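Local coordinates for glycosylation Associate Protein 2 (Streptococcus agalactiae serotype V, PDB 6OYC) that probably takes part, as one component of the Gap123 complex, in the glycosylation and accessory Sec export of a streptococcal surface glycoprotein, at residues F81-K92 and F101-S112. Residues are numbered along the deposited sequence; the frame is centred on the assembly and turned at random.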
ATOM      1  N   PHE B  81      -7.013  -0.254 -22.165  1.00 34.40           N
ATOM      2  CA  PHE B  81      -7.298  -0.497 -20.753  1.00 32.45           C
ATOM      3  C   PHE B  81      -6.057  -0.990 -20.023  1.00 34.97           C
ATOM      4  O   PHE B  81      -5.259  -1.749 -20.576  1.00 39.66           O
ATOM      5  CB  PHE B  81      -8.445  -1.512 -20.582  1.00 32.03           C
ATOM      6  CG  PHE B  81      -9.775  -0.986 -21.045  1.00 34.73           C
ATOM      7  CD1 PHE B  81     -10.508  -0.103 -20.246  1.00 31.15           C
ATOM      8  CD2 PHE B  81     -10.275  -1.334 -22.302  1.00 32.86           C
ATOM      9  CE1 PHE B  81     -11.721   0.415 -20.686  1.00 29.36           C
ATOM     10  CE2 PHE B  81     -11.483  -0.836 -22.745  1.00 30.09           C
ATOM     11  CZ  PHE B  81     -12.214   0.052 -21.936  1.00 33.14           C
ATOM     12  N   GLU B  82      -5.914  -0.554 -18.777  1.00 37.28           N
ATOM     13  CA  GLU B  82      -4.800  -0.905 -17.911  1.00 36.04           C
ATOM     14  C   GLU B  82      -5.151  -2.134 -17.087  1.00 32.74           C
ATOM     15  O   GLU B  82      -6.309  -2.539 -16.996  1.00 33.36           O
ATOM     16  CB  GLU B  82      -4.459   0.261 -16.973  1.00 34.22           C
ATOM     17  CG  GLU B  82      -4.033   1.517 -17.688  1.00 36.64           C
ATOM     18  CD  GLU B  82      -2.702   1.332 -18.392  1.00 46.71           C
ATOM     19  OE1 GLU B  82      -1.692   1.058 -17.692  1.00 46.92           O
ATOM     20  OE2 GLU B  82      -2.670   1.442 -19.639  1.00 50.70           O
ATOM     21  N   VAL B  83      -4.136  -2.703 -16.439  1.00 30.98           N
ATOM     22  CA  VAL B  83      -4.394  -3.796 -15.516  1.00 36.27           C
ATOM     23  C   VAL B  83      -5.406  -3.376 -14.436  1.00 32.94           C
ATOM     24  O   VAL B  83      -5.534  -2.191 -14.085  1.00 32.48           O
ATOM     25  CB  VAL B  83      -3.073  -4.280 -14.895  1.00 37.91           C
ATOM     26  CG1 VAL B  83      -2.232  -5.015 -15.961  1.00 33.83           C
ATOM     27  CG2 VAL B  83      -2.301  -3.100 -14.284  1.00 31.73           C
ATOM     28  N   TYR B  84      -6.145  -4.367 -13.924  1.00 32.04           N
ATOM     29  CA  TYR B  84      -7.169  -4.194 -12.885  1.00 32.96           C
ATOM     30  C   TYR B  84      -8.355  -3.346 -13.322  1.00 31.88           C
ATOM     31  O   TYR B  84      -9.281  -3.152 -12.526  1.00 31.94           O
ATOM     32  CB  TYR B  84      -6.576  -3.586 -11.608  1.00 30.36           C
ATOM     33  CG  TYR B  84      -5.436  -4.407 -11.086  1.00 32.23           C
ATOM     34  CD1 TYR B  84      -5.656  -5.697 -10.620  1.00 32.93           C
ATOM     35  CD2 TYR B  84      -4.140  -3.911 -11.081  1.00 29.49           C
ATOM     36  CE1 TYR B  84      -4.615  -6.473 -10.139  1.00 32.20           C
ATOM     37  CE2 TYR B  84      -3.098  -4.676 -10.610  1.00 33.61           C
ATOM     38  CZ  TYR B  84      -3.340  -5.970 -10.151  1.00 33.35           C
ATOM     39  OH  TYR B  84      -2.304  -6.754  -9.683  1.00 35.22           O
ATOM     40  N   GLU B  85      -8.354  -2.853 -14.567  1.00 27.08           N
ATOM     41  CA  GLU B  85      -9.498  -2.118 -15.092  1.00 27.70           C
ATOM     42  C   GLU B  85     -10.497  -3.019 -15.793  1.00 28.11           C
ATOM     43  O   GLU B  85     -11.504  -2.531 -16.307  1.00 28.65           O
ATOM     44  CB  GLU B  85      -9.044  -1.014 -16.053  1.00 30.56           C
ATOM     45  CG  GLU B  85      -8.332   0.134 -15.348  1.00 32.52           C
ATOM     46  CD  GLU B  85      -8.027   1.311 -16.276  1.00 35.16           C
ATOM     47  OE1 GLU B  85      -8.230   1.191 -17.509  1.00 34.47           O
ATOM     48  OE2 GLU B  85      -7.559   2.348 -15.760  1.00 33.56           O
ATOM     49  N   VAL B  86     -10.246  -4.320 -15.839  1.00 31.24           N
ATOM     50  CA  VAL B  86     -11.084  -5.246 -16.583  1.00 28.96           C
ATOM     51  C   VAL B  86     -11.847  -6.102 -15.587  1.00 31.43           C
ATOM     52  O   VAL B  86     -11.299  -6.517 -14.554  1.00 27.83           O
ATOM     53  CB  VAL B  86     -10.235  -6.103 -17.545  1.00 30.96           C
ATOM     54  CG1 VAL B  86     -11.110  -7.103 -18.315  1.00 26.87           C
ATOM     55  CG2 VAL B  86      -9.493  -5.181 -18.502  1.00 28.89           C
ATOM     56  N   PHE B  87     -13.119  -6.364 -15.894  1.00 29.75           N
ATOM     57  CA  PHE B  87     -13.989  -7.074 -14.970  1.00 29.87           C
ATOM     58  C   PHE B  87     -14.717  -8.204 -15.677  1.00 31.22           C
ATOM     59  O   PHE B  87     -15.192  -8.047 -16.805  1.00 33.76           O
ATOM     60  CB  PHE B  87     -14.975  -6.085 -14.325  1.00 29.20           C
ATOM     61  CG  PHE B  87     -14.294  -5.094 -13.447  1.00 29.38           C
ATOM     62  CD1 PHE B  87     -13.689  -3.964 -13.995  1.00 30.07           C
ATOM     63  CD2 PHE B  87     -14.210  -5.304 -12.075  1.00 29.80           C
ATOM     64  CE1 PHE B  87     -13.017  -3.047 -13.191  1.00 30.26           C
ATOM     65  CE2 PHE B  87     -13.552  -4.389 -11.263  1.00 32.73           C
ATOM     66  CZ  PHE B  87     -12.951  -3.252 -11.825  1.00 33.04           C
ATOM     67  N   TYR B  88     -14.834  -9.338 -14.986  1.00 33.42           N
ATOM     68  CA  TYR B  88     -15.253 -10.576 -15.615  1.00 34.91           C
ATOM     69  C   TYR B  88     -15.905 -11.439 -14.542  1.00 30.56           C
ATOM     70  O   TYR B  88     -15.463 -11.397 -13.387  1.00 31.80           O
ATOM     71  CB  TYR B  88     -14.036 -11.279 -16.237  1.00 33.80           C
ATOM     72  CG  TYR B  88     -14.307 -12.597 -16.935  1.00 34.31           C
ATOM     73  CD1 TYR B  88     -14.630 -12.631 -18.288  1.00 34.72           C
ATOM     74  CD2 TYR B  88     -14.202 -13.811 -16.253  1.00 35.69           C
ATOM     75  CE1 TYR B  88     -14.877 -13.835 -18.942  1.00 37.02           C
ATOM     76  CE2 TYR B  88     -14.443 -15.029 -16.904  1.00 39.73           C
ATOM     77  CZ  TYR B  88     -14.773 -15.028 -18.250  1.00 38.13           C
ATOM     78  OH  TYR B  88     -15.015 -16.204 -18.917  1.00 41.36           O
ATOM     79  N   PRO B  89     -16.956 -12.188 -14.867  1.00 32.25           N
ATOM     80  CA  PRO B  89     -17.706 -12.883 -13.814  1.00 37.16           C
ATOM     81  C   PRO B  89     -16.842 -13.897 -13.082  1.00 39.07           C
ATOM     82  O   PRO B  89     -16.051 -14.628 -13.690  1.00 36.19           O
ATOM     83  CB  PRO B  89     -18.850 -13.561 -14.579  1.00 35.94           C
ATOM     84  CG  PRO B  89     -18.966 -12.782 -15.835  1.00 34.09           C
ATOM     85  CD  PRO B  89     -17.568 -12.400 -16.191  1.00 33.21           C
ATOM     86  N   LYS B  90     -16.977 -13.901 -11.752  1.00 37.15           N
ATOM     87  CA  LYS B  90     -16.270 -14.881 -10.939  1.00 41.74           C
ATOM     88  C   LYS B  90     -16.726 -16.298 -11.283  1.00 40.94           C
ATOM     89  O   LYS B  90     -15.924 -17.234 -11.249  1.00 40.80           O
ATOM     90  CB  LYS B  90     -16.465 -14.569  -9.447  1.00 43.40           C
ATOM     91  CG  LYS B  90     -15.971 -15.673  -8.511  1.00 59.24           C
ATOM     92  CD  LYS B  90     -15.879 -15.230  -7.044  1.00 71.60           C
ATOM     93  CE  LYS B  90     -14.430 -14.931  -6.613  1.00 90.57           C
ATOM     94  NZ  LYS B  90     -13.554 -16.148  -6.561  1.00 88.49           N
ATOM     95  N   ASP B  91     -17.994 -16.464 -11.657  1.00 41.24           N
ATOM     96  CA  ASP B  91     -18.605 -17.771 -11.869  1.00 46.57           C
ATOM     97  C   ASP B  91     -18.383 -18.329 -13.270  1.00 47.18           C
ATOM     98  O   ASP B  91     -18.991 -19.342 -13.615  1.00 51.71           O
ATOM     99  CB  ASP B  91     -20.116 -17.706 -11.567  1.00 43.62           C
ATOM    100  CG  ASP B  91     -20.919 -16.938 -12.640  1.00 52.97           C
ATOM    101  OD1 ASP B  91     -20.313 -16.349 -13.563  1.00 53.40           O
ATOM    102  OD2 ASP B  91     -22.175 -16.916 -12.558  1.00 52.13           O
ATOM    103  N   LYS B  92     -17.569 -17.684 -14.096  1.00 45.37           N
ATOM    104  CA  LYS B  92     -17.321 -18.145 -15.450  1.00 43.14           C
ATOM    105  C   LYS B  92     -15.896 -18.665 -15.565  1.00 45.58           C
ATOM    106  O   LYS B  92     -14.975 -18.125 -14.941  1.00 44.36           O
ATOM    107  CB  LYS B  92     -17.558 -17.022 -16.457  1.00 41.71           C
ATOM    108  CG  LYS B  92     -19.014 -16.621 -16.622  1.00 45.42           C
ATOM    109  CD  LYS B  92     -19.873 -17.793 -17.103  1.00 48.63           C
ATOM    110  CE  LYS B  92     -21.358 -17.422 -17.141  1.00 51.92           C
ATOM    111  NZ  LYS B  92     -22.275 -18.598 -17.246  1.00 57.47           N
ATOM    112  N   PHE B 101      -6.398 -12.599 -22.413  1.00 37.03           N
ATOM    113  CA  PHE B 101      -6.735 -11.206 -22.180  1.00 35.83           C
ATOM    114  C   PHE B 101      -6.912 -10.926 -20.688  1.00 36.13           C
ATOM    115  O   PHE B 101      -6.252 -10.040 -20.131  1.00 34.75           O
ATOM    116  CB  PHE B 101      -7.994 -10.863 -22.967  1.00 32.72           C
ATOM    117  CG  PHE B 101      -8.304  -9.409 -22.990  1.00 35.10           C
ATOM    118  CD1 PHE B 101      -7.681  -8.577 -23.898  1.00 34.04           C
ATOM    119  CD2 PHE B 101      -9.208  -8.868 -22.093  1.00 33.73           C
ATOM    120  CE1 PHE B 101      -7.956  -7.237 -23.930  1.00 33.50           C
ATOM    121  CE2 PHE B 101      -9.485  -7.519 -22.107  1.00 32.22           C
ATOM    122  CZ  PHE B 101      -8.859  -6.702 -23.027  1.00 36.91           C
ATOM    123  N   LEU B 102      -7.780 -11.695 -20.016  1.00 36.36           N
ATOM    124  CA  LEU B 102      -8.002 -11.483 -18.582  1.00 36.67           C
ATOM    125  C   LEU B 102      -6.688 -11.511 -17.813  1.00 38.32           C
ATOM    126  O   LEU B 102      -6.453 -10.684 -16.920  1.00 37.26           O
ATOM    127  CB  LEU B 102      -8.959 -12.540 -18.031  1.00 32.46           C
ATOM    128  CG  LEU B 102     -10.349 -12.601 -18.674  1.00 38.31           C
ATOM    129  CD1 LEU B 102     -11.168 -13.722 -18.087  1.00 37.45           C
ATOM    130  CD2 LEU B 102     -11.103 -11.269 -18.556  1.00 31.63           C
ATOM    131  N   ARG B 103      -5.807 -12.443 -18.166  1.00 37.53           N
ATOM    132  CA  ARG B 103      -4.570 -12.591 -17.419  1.00 37.92           C
ATOM    133  C   ARG B 103      -3.650 -11.408 -17.659  1.00 37.40           C
ATOM    134  O   ARG B 103      -3.054 -10.870 -16.716  1.00 38.53           O
ATOM    135  CB  ARG B 103      -3.899 -13.906 -17.804  1.00 42.83           C
ATOM    136  CG  ARG B 103      -2.609 -14.173 -17.106  1.00 40.90           C
ATOM    137  CD  ARG B 103      -2.066 -15.536 -17.529  1.00 47.76           C
ATOM    138  NE  ARG B 103      -0.672 -15.676 -17.132  1.00 46.45           N
ATOM    139  CZ  ARG B 103      -0.295 -16.007 -15.901  1.00 51.17           C
ATOM    140  NH1 ARG B 103      -1.215 -16.237 -14.967  1.00 46.42           N
ATOM    141  NH2 ARG B 103       0.996 -16.099 -15.600  1.00 48.40           N
ATOM    142  N   SER B 104      -3.528 -10.968 -18.908  1.00 36.12           N
ATOM    143  CA  SER B 104      -2.641  -9.846 -19.163  1.00 37.27           C
ATOM    144  C   SER B 104      -3.154  -8.571 -18.512  1.00 36.88           C
ATOM    145  O   SER B 104      -2.362  -7.656 -18.255  1.00 35.24           O
ATOM    146  CB  SER B 104      -2.455  -9.632 -20.665  1.00 35.60           C
ATOM    147  OG  SER B 104      -3.581  -8.991 -21.218  1.00 40.19           O
ATOM    148  N   LYS B 105      -4.452  -8.491 -18.227  1.00 34.65           N
ATOM    149  CA  LYS B 105      -5.024  -7.296 -17.628  1.00 34.20           C
ATOM    150  C   LYS B 105      -5.357  -7.483 -16.154  1.00 36.64           C
ATOM    151  O   LYS B 105      -6.039  -6.627 -15.573  1.00 35.53           O
ATOM    152  CB  LYS B 105      -6.273  -6.868 -18.395  1.00 34.91           C
ATOM    153  CG  LYS B 105      -6.024  -6.571 -19.858  1.00 34.76           C
ATOM    154  CD  LYS B 105      -4.976  -5.492 -20.023  1.00 34.79           C
ATOM    155  CE  LYS B 105      -5.016  -4.904 -21.419  1.00 34.48           C
ATOM    156  NZ  LYS B 105      -3.948  -3.896 -21.595  1.00 35.66           N
ATOM    157  N   MET B 106      -4.882  -8.570 -15.542  1.00 32.18           N
ATOM    158  CA  MET B 106      -5.214  -8.927 -14.163  1.00 38.53           C
ATOM    159  C   MET B 106      -6.694  -8.701 -13.873  1.00 34.59           C
ATOM    160  O   MET B 106      -7.055  -8.075 -12.882  1.00 34.46           O
ATOM    161  CB  MET B 106      -4.360  -8.147 -13.157  1.00 32.19           C
ATOM    162  CG  MET B 106      -2.861  -8.248 -13.415  1.00 38.42           C
ATOM    163  SD  MET B 106      -2.245  -9.946 -13.252  1.00 41.76           S
ATOM    164  CE  MET B 106      -2.064 -10.074 -11.476  1.00 37.13           C
ATOM    165  N   ALA B 107      -7.553  -9.196 -14.766  1.00 32.39           N
ATOM    166  CA  ALA B 107      -8.975  -8.912 -14.665  1.00 33.88           C
ATOM    167  C   ALA B 107      -9.488  -9.225 -13.266  1.00 36.44           C
ATOM    168  O   ALA B 107      -9.167 -10.268 -12.694  1.00 36.20           O
ATOM    169  CB  ALA B 107      -9.755  -9.720 -15.693  1.00 29.14           C
ATOM    170  N   GLN B 108     -10.263  -8.295 -12.713  1.00 30.77           N
ATOM    171  CA  GLN B 108     -10.932  -8.505 -11.437  1.00 34.55           C
ATOM    172  C   GLN B 108     -12.203  -9.311 -11.653  1.00 36.49           C
ATOM    173  O   GLN B 108     -12.921  -9.126 -12.641  1.00 37.52           O
ATOM    174  CB  GLN B 108     -11.268  -7.162 -10.764  1.00 33.99           C
ATOM    175  CG  GLN B 108     -10.081  -6.191 -10.639  1.00 31.79           C
ATOM    176  CD  GLN B 108     -10.229  -5.228  -9.466  1.00 35.71           C
ATOM    177  OE1 GLN B 108     -10.660  -5.627  -8.389  1.00 38.37           O
ATOM    178  NE2 GLN B 108      -9.867  -3.953  -9.672  1.00 32.77           N
ATOM    179  N   ARG B 109     -12.478 -10.216 -10.729  1.00 37.77           N
ATOM    180  CA  ARG B 109     -13.645 -11.074 -10.821  1.00 36.76           C
ATOM    181  C   ARG B 109     -14.737 -10.509  -9.926  1.00 39.58           C
ATOM    182  O   ARG B 109     -14.480 -10.171  -8.768  1.00 44.69           O
ATOM    183  CB  ARG B 109     -13.290 -12.506 -10.420  1.00 39.65           C
ATOM    184  CG  ARG B 109     -12.190 -13.112 -11.278  1.00 37.67           C
ATOM    185  CD  ARG B 109     -12.684 -13.382 -12.693  1.00 42.68           C
ATOM    186  NE  ARG B 109     -11.821 -14.326 -13.405  1.00 51.36           N
ATOM    187  CZ  ARG B 109     -12.177 -15.564 -13.753  1.00 45.34           C
ATOM    188  NH1 ARG B 109     -13.388 -16.026 -13.471  1.00 40.28           N
ATOM    189  NH2 ARG B 109     -11.319 -16.337 -14.407  1.00 58.39           N
ATOM    190  N   TYR B 110     -15.945 -10.385 -10.469  1.00 38.27           N
ATOM    191  CA  TYR B 110     -17.067  -9.805  -9.750  1.00 36.31           C
ATOM    192  C   TYR B 110     -18.172 -10.840  -9.641  1.00 38.25           C
ATOM    193  O   TYR B 110     -18.193 -11.834 -10.378  1.00 36.96           O
ATOM    194  CB  TYR B 110     -17.598  -8.549 -10.453  1.00 29.77           C
ATOM    195  CG  TYR B 110     -18.235  -8.852 -11.792  1.00 33.40           C
ATOM    196  CD1 TYR B 110     -17.481  -8.893 -12.968  1.00 29.94           C
ATOM    197  CD2 TYR B 110     -19.592  -9.109 -11.881  1.00 32.72           C
ATOM    198  CE1 TYR B 110     -18.089  -9.165 -14.201  1.00 28.79           C
ATOM    199  CE2 TYR B 110     -20.192  -9.394 -13.083  1.00 32.84           C
ATOM    200  CZ  TYR B 110     -19.439  -9.421 -14.244  1.00 30.45           C
ATOM    201  OH  TYR B 110     -20.093  -9.708 -15.425  1.00 33.15           O
ATOM    202  N   ASP B 111     -19.105 -10.575  -8.729  1.00 38.33           N
ATOM    203  CA  ASP B 111     -20.212 -11.482  -8.435  1.00 33.84           C
ATOM    204  C   ASP B 111     -21.358 -11.170  -9.386  1.00 34.75           C
ATOM    205  O   ASP B 111     -22.088 -10.190  -9.202  1.00 36.87           O
ATOM    206  CB  ASP B 111     -20.644 -11.354  -6.981  1.00 36.84           C
ATOM    207  CG  ASP B 111     -21.865 -12.193  -6.661  1.00 41.60           C
ATOM    208  OD1 ASP B 111     -22.304 -12.985  -7.533  1.00 39.01           O
ATOM    209  OD2 ASP B 111     -22.385 -12.056  -5.530  1.00 42.99           O
ATOM    210  N   SER B 112     -21.551 -12.031 -10.385  1.00 33.53           N
ATOM    211  CA  SER B 112     -22.592 -11.763 -11.365  1.00 35.40           C
ATOM    212  C   SER B 112     -23.981 -11.858 -10.762  1.00 35.95           C
ATOM    213  O   SER B 112     -24.961 -11.543 -11.439  1.00 35.06           O
ATOM    214  CB  SER B 112     -22.469 -12.714 -12.555  1.00 34.33           C
ATOM    215  OG  SER B 112     -22.758 -14.036 -12.162  1.00 37.88           O
TER
HETATM  216  O   HOH W   1     -22.263 -15.249 -14.770  1.00 43.69           O
HETATM  217  O   HOH W   2     -20.235 -14.527 -10.847  1.00 43.76           O
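Tyr88 and Leu102 meet at about a right angle: Leu102 CD1 stands 3.4 Å from the centroid of the Tyr88 ring and only 8° off its normal, a CH-pi contact over the face. Pro89 CD lies over the opposite face, offset toward the rim. With CG anti to the backbone N (chi1 180°), the Tyr88 ring also presents its rim to Arg109, whose guanidinium plane is turned 82° from it and has Tyr88 CD2 over one face. Arg109 NH1 reaches past the ring to Lys92 O at 3.0 Å, with a weak second bond to Pro89 O, so one nitrogen bridges the two ends of the type I turn from Pro89 to Lys92. On the other face of the sheet, Phe87 and Gln108 lie side by side, Gln108 CB 3.6 Å from Phe87 CE2. Gln108 NE2 donates to Tyr84 O at 3.0 Å, in the carbonyl plane on a lone pair, and also bonds Leu266 O. Met106 CB lies over the Tyr84 ring, 3.9 Å from its centroid; Pro89 CA similarly faces the Tyr110 ring. Bonds from Gln108 N to Val86 O and from Tyr88 N to Gln108 O set a parallel register. Ala107 N to Leu102 O and Met106 N to Arg103 O, with Met106 at positive phi, form a Schellman motif ending helix 96-104; strand 108-110 then pairs with strand 86-89, closing a beta-alpha-beta unit at the margin of a five-stranded parallel sheet.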